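Local structure of arsenate Reductase (Corynebacterium glutamicum, 3T38) at residues Q83-C88 with D155-M160; R94-S99 with V112-S117; D149-S154 with V165-P170. The protein probably reduces arsenate to arsenite in a thioredoxin-dependent reaction, as part of the arsenic resistance of this bacterium. One frame throughout, in Å; residues are numbered along the deposited sequence.

Interaction 1: residues Q83-C88 with D155-M160; sequences QVLFIC and DYVITM
Phe86 and Ile158 lie side by side between the first and third strands of the four-stranded parallel sheet at the centre of this low molecular weight tyrosine phosphatase fold. Strands 83-88 and 156-159 run only 15° apart, and their peptide groups interlock in parallel fashion: Leu85 gives its N-H to Tyr156 and accepts from Ile158, and Ile87 gives to Ile158 and accepts from Met160, the shortest of these bonds being Ile158 N to Leu85 O at 2.7 Å.

Ile158 can be followed outward. Its CB sits 3.6 Å from Phe86 CD2, and CG2 touches the same ring atom. CG1 is anti to the carbonyl carbon (chi1 -62°), which brings it 4.0 Å from Phe86 CE2. The tip, CD1, bends toward the start of strand 83-88 and meets Val84 CG1 at 3.7 Å. Further along this face the selenium of Met160, a selenomethionine here, approaches Phe86 CD2 at 4.1 Å in an oblique Met-aromatic contact. Helices 94-106 and 190-211 cover this side, with Ala98 and Ile201 against Phe86. On the other face Ile87 CD1 meets Val157 CG1. The strand ends at Cys88, the start of a CX5R sequence that finishes at Arg94, as in the phosphate-binding loop of this family.

At the opposite end three hydrogen bonds hold the pair. Gln83 O accepts from Asp155 N at 2.7 Å and from Tyr156 N at 3.2 Å. Asp155 OD2 takes the Gln83 N-H on its anti lone pair, the one pointing away from OD1.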
# COMPACT_ATOMS: atom_id res chain seq x y z
N GLN A 83 10.15 -20.12 0.49
CA GLN A 83 9.39 -18.95 0.88
C GLN A 83 8.01 -19.08 0.25
O GLN A 83 7.88 -19.21 -0.96
CB GLN A 83 10.09 -17.73 0.34
CG GLN A 83 11.69 -17.70 0.56
CD GLN A 83 12.06 -17.03 1.89
OE1 GLN A 83 11.59 -15.93 2.20
NE2 GLN A 83 12.87 -17.69 2.68
N VAL A 84 6.96 -19.06 1.06
CA VAL A 84 5.60 -19.26 0.55
C VAL A 84 4.73 -18.07 0.92
O VAL A 84 4.86 -17.51 2.02
CB VAL A 84 5.03 -20.51 1.15
CG1 VAL A 84 3.60 -20.77 0.69
CG2 VAL A 84 5.97 -21.72 0.86
N LEU A 85 3.84 -17.67 -0.02
CA LEU A 85 2.97 -16.58 0.19
C LEU A 85 1.51 -16.98 -0.11
O LEU A 85 1.21 -17.52 -1.18
CB LEU A 85 3.39 -15.42 -0.73
CG LEU A 85 2.35 -14.27 -0.75
CD1 LEU A 85 2.31 -13.43 0.52
CD2 LEU A 85 2.46 -13.38 -1.93
N PHE A 86 0.59 -16.68 0.82
CA PHE A 86 -0.87 -16.87 0.59
C PHE A 86 -1.54 -15.51 0.48
O PHE A 86 -1.17 -14.59 1.22
CB PHE A 86 -1.53 -17.69 1.72
CG PHE A 86 -0.92 -19.05 1.89
CD1 PHE A 86 0.21 -19.23 2.74
CD2 PHE A 86 -1.39 -20.15 1.16
CE1 PHE A 86 0.81 -20.52 2.89
CE2 PHE A 86 -0.80 -21.45 1.31
CZ PHE A 86 0.30 -21.63 2.14
N ILE A 87 -2.52 -15.40 -0.43
CA ILE A 87 -3.14 -14.12 -0.76
C ILE A 87 -4.64 -14.37 -0.87
O ILE A 87 -5.00 -15.26 -1.61
CB ILE A 87 -2.62 -13.58 -2.17
CG1 ILE A 87 -1.08 -13.41 -2.16
CG2 ILE A 87 -3.27 -12.20 -2.52
CD1 ILE A 87 -0.54 -12.99 -3.44
N CYS A 88 -5.47 -13.61 -0.13
CA CYS A 88 -6.98 -13.68 -0.23
C CYS A 88 -7.44 -12.24 -0.14
O CYS A 88 -6.59 -11.32 -0.24
CB CYS A 88 -7.59 -14.53 0.90
SG CYS A 88 -7.37 -13.82 2.62
N ASP A 155 8.91 -18.43 -3.35
CA ASP A 155 9.06 -19.58 -4.29
C ASP A 155 7.67 -20.15 -4.68
O ASP A 155 7.53 -20.74 -5.72
CB ASP A 155 9.92 -20.70 -3.68
CG ASP A 155 11.30 -20.24 -3.30
OD1 ASP A 155 12.13 -20.03 -4.20
OD2 ASP A 155 11.58 -20.03 -2.09
N TYR A 156 6.67 -19.99 -3.82
CA TYR A 156 5.29 -20.43 -4.06
C TYR A 156 4.37 -19.26 -3.77
O TYR A 156 4.50 -18.63 -2.72
CB TYR A 156 4.89 -21.57 -3.10
CG TYR A 156 5.61 -22.87 -3.32
CD1 TYR A 156 6.92 -23.03 -2.89
CD2 TYR A 156 4.99 -23.94 -4.02
CE1 TYR A 156 7.63 -24.21 -3.11
CE2 TYR A 156 5.70 -25.18 -4.25
CZ TYR A 156 7.03 -25.28 -3.80
OH TYR A 156 7.77 -26.44 -3.98
N VAL A 157 3.41 -18.98 -4.66
CA VAL A 157 2.46 -17.90 -4.40
C VAL A 157 1.12 -18.52 -4.57
O VAL A 157 0.82 -19.01 -5.66
CB VAL A 157 2.60 -16.72 -5.44
CG1 VAL A 157 1.44 -15.72 -5.28
CG2 VAL A 157 3.98 -16.01 -5.38
N ILE A 158 0.31 -18.53 -3.51
CA ILE A 158 -0.99 -19.23 -3.53
C ILE A 158 -2.09 -18.22 -3.36
O ILE A 158 -2.18 -17.55 -2.38
CB ILE A 158 -1.14 -20.37 -2.45
CG1 ILE A 158 -0.11 -21.49 -2.66
CG2 ILE A 158 -2.50 -21.03 -2.50
CD1 ILE A 158 1.25 -21.17 -2.11
N THR A 159 -2.95 -18.24 -4.33
CA THR A 159 -4.04 -17.33 -4.52
C THR A 159 -5.36 -17.95 -4.03
O THR A 159 -5.62 -19.11 -4.29
CB THR A 159 -4.06 -17.03 -6.07
OG1 THR A 159 -3.49 -15.72 -6.24
CG2 THR A 159 -5.39 -17.15 -6.68
N MSE A 160 -6.16 -17.18 -3.29
CA MSE A 160 -7.38 -17.70 -2.66
C MSE A 160 -8.59 -16.73 -2.82
O MSE A 160 -9.24 -16.33 -1.83
CB MSE A 160 -7.09 -18.01 -1.18
CG MSE A 160 -5.68 -18.56 -0.97
SE MSE A 160 -5.35 -19.07 0.92
CE MSE A 160 -6.68 -20.48 1.15

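Interaction 2: residues R94-S99 with V112-S117; sequences RSQIAS and VRSAGS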
# COMPACT_ATOMS: atom_id res chain seq x y z
N ARG A 94 -9.08 -16.90 5.12
CA ARG A 94 -8.36 -17.84 4.22
C ARG A 94 -6.82 -17.81 4.24
O ARG A 94 -6.17 -18.83 4.48
CB ARG A 94 -8.80 -17.61 2.76
CG ARG A 94 -10.23 -18.06 2.47
CD ARG A 94 -10.72 -17.56 1.09
NE ARG A 94 -12.01 -18.12 0.70
CZ ARG A 94 -13.20 -17.74 1.19
NH1 ARG A 94 -13.29 -16.79 2.13
NH2 ARG A 94 -14.32 -18.31 0.74
N SER A 95 -6.23 -16.65 3.95
CA SER A 95 -4.74 -16.60 3.88
C SER A 95 -4.07 -16.73 5.24
O SER A 95 -2.93 -17.19 5.34
CB SER A 95 -4.22 -15.36 3.12
OG SER A 95 -4.72 -14.13 3.64
N GLN A 96 -4.75 -16.31 6.27
CA GLN A 96 -4.22 -16.41 7.63
C GLN A 96 -4.28 -17.83 8.15
O GLN A 96 -3.35 -18.28 8.82
CB GLN A 96 -4.99 -15.47 8.58
CG GLN A 96 -4.90 -13.98 8.21
CD GLN A 96 -3.60 -13.32 8.72
OE1 GLN A 96 -2.69 -14.01 9.18
NE2 GLN A 96 -3.53 -11.98 8.65
N ILE A 97 -5.37 -18.52 7.85
CA ILE A 97 -5.54 -19.92 8.11
C ILE A 97 -4.47 -20.71 7.38
O ILE A 97 -3.80 -21.54 8.01
CB ILE A 97 -6.92 -20.44 7.63
CG1 ILE A 97 -8.04 -19.69 8.35
CG2 ILE A 97 -7.01 -22.00 7.81
CD1 ILE A 97 -9.44 -19.93 7.73
N ALA A 98 -4.32 -20.45 6.07
CA ALA A 98 -3.40 -21.24 5.29
C ALA A 98 -1.98 -21.02 5.82
O ALA A 98 -1.18 -21.95 5.96
CB ALA A 98 -3.47 -20.88 3.83
N SER A 99 -1.66 -19.75 6.09
CA SER A 99 -0.32 -19.43 6.51
C SER A 99 0.02 -20.07 7.85
O SER A 99 1.16 -20.55 8.04
CB SER A 99 -0.16 -17.88 6.62
OG SER A 99 1.09 -17.55 7.24
N VAL A 112 6.82 -18.41 5.83
CA VAL A 112 5.46 -18.30 5.26
C VAL A 112 4.97 -16.87 5.44
O VAL A 112 5.14 -16.32 6.51
CB VAL A 112 4.48 -19.29 5.93
CG1 VAL A 112 3.17 -19.46 5.05
CG2 VAL A 112 5.14 -20.71 6.12
N ARG A 113 4.29 -16.30 4.42
CA ARG A 113 3.71 -14.97 4.49
C ARG A 113 2.30 -14.98 4.03
O ARG A 113 1.87 -15.86 3.26
CB ARG A 113 4.49 -14.06 3.60
CG ARG A 113 5.94 -14.14 3.91
CD ARG A 113 6.70 -12.97 3.30
NE ARG A 113 8.09 -12.87 3.80
CZ ARG A 113 9.13 -13.51 3.29
NH1 ARG A 113 8.96 -14.42 2.32
NH2 ARG A 113 10.36 -13.29 3.78
N SER A 114 1.55 -13.98 4.49
CA SER A 114 0.22 -13.74 3.89
C SER A 114 -0.08 -12.27 3.59
O SER A 114 0.62 -11.39 4.08
CB SER A 114 -0.89 -14.32 4.79
OG SER A 114 -0.85 -13.78 6.12
N ALA A 115 -1.12 -11.98 2.79
CA ALA A 115 -1.45 -10.61 2.50
C ALA A 115 -2.80 -10.56 1.87
O ALA A 115 -3.33 -11.62 1.50
CB ALA A 115 -0.33 -9.93 1.59
N GLY A 116 -3.34 -9.34 1.77
CA GLY A 116 -4.67 -9.13 1.25
C GLY A 116 -4.64 -8.08 0.16
O GLY A 116 -3.71 -7.24 0.13
N SER A 117 -5.59 -8.17 -0.77
CA SER A 117 -5.84 -7.08 -1.70
C SER A 117 -6.56 -5.93 -0.95
O SER A 117 -6.38 -4.75 -1.29
CB SER A 117 -6.65 -7.57 -2.92
OG SER A 117 -7.93 -8.03 -2.54
O HOH W 1 0.43 -14.97 7.96
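In Ser114 the OG is held between the backbone N and the carbonyl carbon (chi1 57°), and in Ser99 it is anti to the backbone N (chi1 171°); both hydroxyls thereby reach one water lodged between helix and strand. The water lies 2.8 Å from Ser99 OG. Its separation from Ser114 OG, 2.5 Å, is so short that its position is doubtful, and its bond to Gln96 OE1 is weak. Van der Waals contacts are close too: Ser114 CB rests 3.6 Å from Ser95 O and 3.9 Å from Ser95 CB, while Val112 CG1 packs 3.6 Å from Ser99 OG. Small side chains let the helix sit down on the strand: the axes of 94-99 and 112-116 are 7.7 Å apart and antiparallel (177°). Asn91 ties the site together, its ND2 bonding to both Ser95 OG and Ser114 OG and its backbone O accepting from Gln96 NE2.

This is the return half of a beta-alpha-beta crossover from strand 83-88 through helix 94-106 to strand 111-116. The backbone of Arg113 hydrogen-bonds to that of Val84 and Phe86, and Ala98 of the helix lies against Phe86 and against Ile197 and Ile201 of helix 190-211.

Interaction 3: residues D149-S154 with V165-P170; sequences DVIRAS and VCPMYP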
# COMPACT_ATOMS: atom_id res chain seq x y z
N ASP A 149 7.60 -6.69 -2.75
CA ASP A 149 8.81 -7.34 -2.22
C ASP A 149 8.51 -8.81 -1.84
O ASP A 149 9.30 -9.70 -2.14
CB ASP A 149 9.38 -6.60 -1.01
CG ASP A 149 8.31 -6.01 -0.14
OD1 ASP A 149 7.18 -6.61 0.05
OD2 ASP A 149 8.53 -4.87 0.28
N VAL A 150 7.37 -9.07 -1.20
CA VAL A 150 7.07 -10.44 -0.75
C VAL A 150 6.69 -11.41 -1.86
O VAL A 150 6.88 -12.61 -1.69
CB VAL A 150 6.06 -10.51 0.44
CG1 VAL A 150 6.61 -9.58 1.58
CG2 VAL A 150 4.65 -10.10 0.02
N ILE A 151 6.21 -10.88 -2.99
CA ILE A 151 5.99 -11.69 -4.13
C ILE A 151 7.33 -12.10 -4.70
O ILE A 151 7.57 -13.27 -4.95
CB ILE A 151 5.12 -11.00 -5.20
CG1 ILE A 151 3.71 -10.65 -4.66
CG2 ILE A 151 4.98 -11.92 -6.44
CD1 ILE A 151 2.98 -9.52 -5.57
N ARG A 152 8.24 -11.14 -4.84
CA ARG A 152 9.58 -11.41 -5.43
C ARG A 152 10.37 -12.43 -4.61
O ARG A 152 11.16 -13.25 -5.15
CB ARG A 152 10.37 -10.14 -5.53
CG ARG A 152 9.89 -9.16 -6.60
CD ARG A 152 10.86 -8.00 -6.77
NE ARG A 152 10.45 -7.00 -7.76
CZ ARG A 152 11.05 -6.85 -8.93
NH1 ARG A 152 12.07 -7.64 -9.30
NH2 ARG A 152 10.61 -5.93 -9.77
N ALA A 153 10.17 -12.38 -3.29
CA ALA A 153 10.94 -13.29 -2.44
C ALA A 153 10.36 -14.71 -2.58
O ALA A 153 11.05 -15.63 -2.29
CB ALA A 153 10.86 -12.81 -0.98
N SER A 154 9.07 -14.86 -2.93
CA SER A 154 8.37 -16.09 -2.73
C SER A 154 8.77 -17.18 -3.78
O SER A 154 9.00 -16.85 -4.95
CB SER A 154 6.86 -15.82 -2.75
OG SER A 154 6.48 -15.07 -1.60
N VAL A 165 -4.71 -9.62 -8.97
CA VAL A 165 -4.03 -8.47 -8.37
C VAL A 165 -2.51 -8.69 -8.24
O VAL A 165 -1.81 -7.82 -7.70
CB VAL A 165 -4.53 -8.16 -6.96
CG1 VAL A 165 -6.05 -7.78 -6.95
CG2 VAL A 165 -4.19 -9.33 -6.03
N CYS A 166 -2.05 -9.87 -8.64
CA CYS A 166 -0.73 -10.28 -8.27
C CYS A 166 0.13 -10.40 -9.51
O CYS A 166 -0.21 -11.14 -10.39
CB CYS A 166 -0.73 -11.59 -7.44
SG CYS A 166 0.96 -11.96 -6.94
N PRO A 167 1.24 -9.63 -9.59
CA PRO A 167 2.06 -9.79 -10.81
C PRO A 167 2.67 -11.18 -10.94
O PRO A 167 3.00 -11.83 -9.94
CB PRO A 167 3.15 -8.70 -10.68
CG PRO A 167 3.10 -8.22 -9.24
CD PRO A 167 1.60 -8.40 -8.87
N MSE A 168 2.81 -11.61 -12.17
CA MSE A 168 3.24 -12.95 -12.51
C MSE A 168 4.75 -13.07 -12.80
O MSE A 168 5.13 -13.10 -13.94
CB MSE A 168 2.47 -13.34 -13.76
CG MSE A 168 1.89 -14.71 -13.69
SE MSE A 168 0.63 -14.96 -12.21
CE MSE A 168 -1.03 -14.99 -13.31
N TYR A 169 5.60 -13.17 -11.77
CA TYR A 169 7.06 -13.30 -11.98
C TYR A 169 7.48 -14.72 -12.34
O TYR A 169 6.99 -15.68 -11.75
CB TYR A 169 7.87 -12.83 -10.74
CG TYR A 169 7.75 -11.36 -10.41
CD1 TYR A 169 8.40 -10.40 -11.17
CD2 TYR A 169 6.95 -10.93 -9.37
CE1 TYR A 169 8.28 -9.05 -10.89
CE2 TYR A 169 6.83 -9.57 -9.06
CZ TYR A 169 7.49 -8.64 -9.82
OH TYR A 169 7.37 -7.29 -9.54
N PRO A 170 8.42 -14.85 -13.30
CA PRO A 170 9.05 -16.18 -13.56
C PRO A 170 9.91 -16.65 -12.39
O PRO A 170 10.37 -15.82 -11.59
CB PRO A 170 9.94 -15.93 -14.79
CG PRO A 170 10.11 -14.48 -14.85
CD PRO A 170 8.90 -13.82 -14.24
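Ile151 is the close-fitting half of this contact. Its CG1 is anti to the carbonyl carbon, and with chi2 at 162° the chain continues extended, carrying CD1 to the loop. There CD1 comes 3.5 Å from Cys166 SG and 3.7 Å from Pro167 CD. The other branch, CG2, meets Tyr169 at the ring edge, in the plane of the ring and 3.7 Å from CD2. One isoleucine thus touches three residues of the loop, all through apolar atoms, and the side chains of Pro167 and Tyr169 cross it at about a right angle.

Helix 148-153 and segment 165-170, which lies in the loop between strands 156-159 and 173-176, lie on the face of the central sheet that carries Leu85 and Ile87. Ile151 packs on Leu85, and Cys166 on Ile87, so the helix and the loop share that part of the core of the low molecular weight tyrosine phosphatase fold.

Outward from there the fit is looser and more polar. Arg152, extended from CG to NE, passes over one face of the Tyr169 ring. Its CG makes a CH-pi contact, 4.3 Å from the ring centroid and offset toward the rim. Farther along, Tyr169 CE1 stands 4.0 Å above the centre of the guanidinium plane, but the two planes are 45° apart, which is no parallel stack. The polar ends are held by a shared neighbour: Asp148 forms a salt bridge to Arg152 NE through OD2 and accepts the Tyr169 hydroxyl through OD1. Phe39 of the second subunit packs on Tyr169 and makes a cation-pi contact with Arg152, whereas Met168, next to Tyr169, points its CB away from the helix and is exposed.

In the fold
Strand 83-88 connects the three contacts. Interaction 2 lies 7 Å from interaction 1, centre to centre, and joins it through Val84 O to Arg113 N at 2.7 Å and through Cys88 SG, packed 2.9 Å from Ser95 OG. Interaction 3 sits 9 Å from interaction 1, centre to centre, on the face opposite the helix of interaction 2, where Leu85 CB meets Ser154 OG at 3.2 Å. Interactions 2 and 3 have centres 14 Å apart, and Arg113 packs on Val150 between them. The bound dithiane-diol is about 11 Å from the Arg152 side chain; Asp149 OD2 accepts a hydrogen bond from Tyr37 and forms a salt bridge to Arg66, two residues of its pocket.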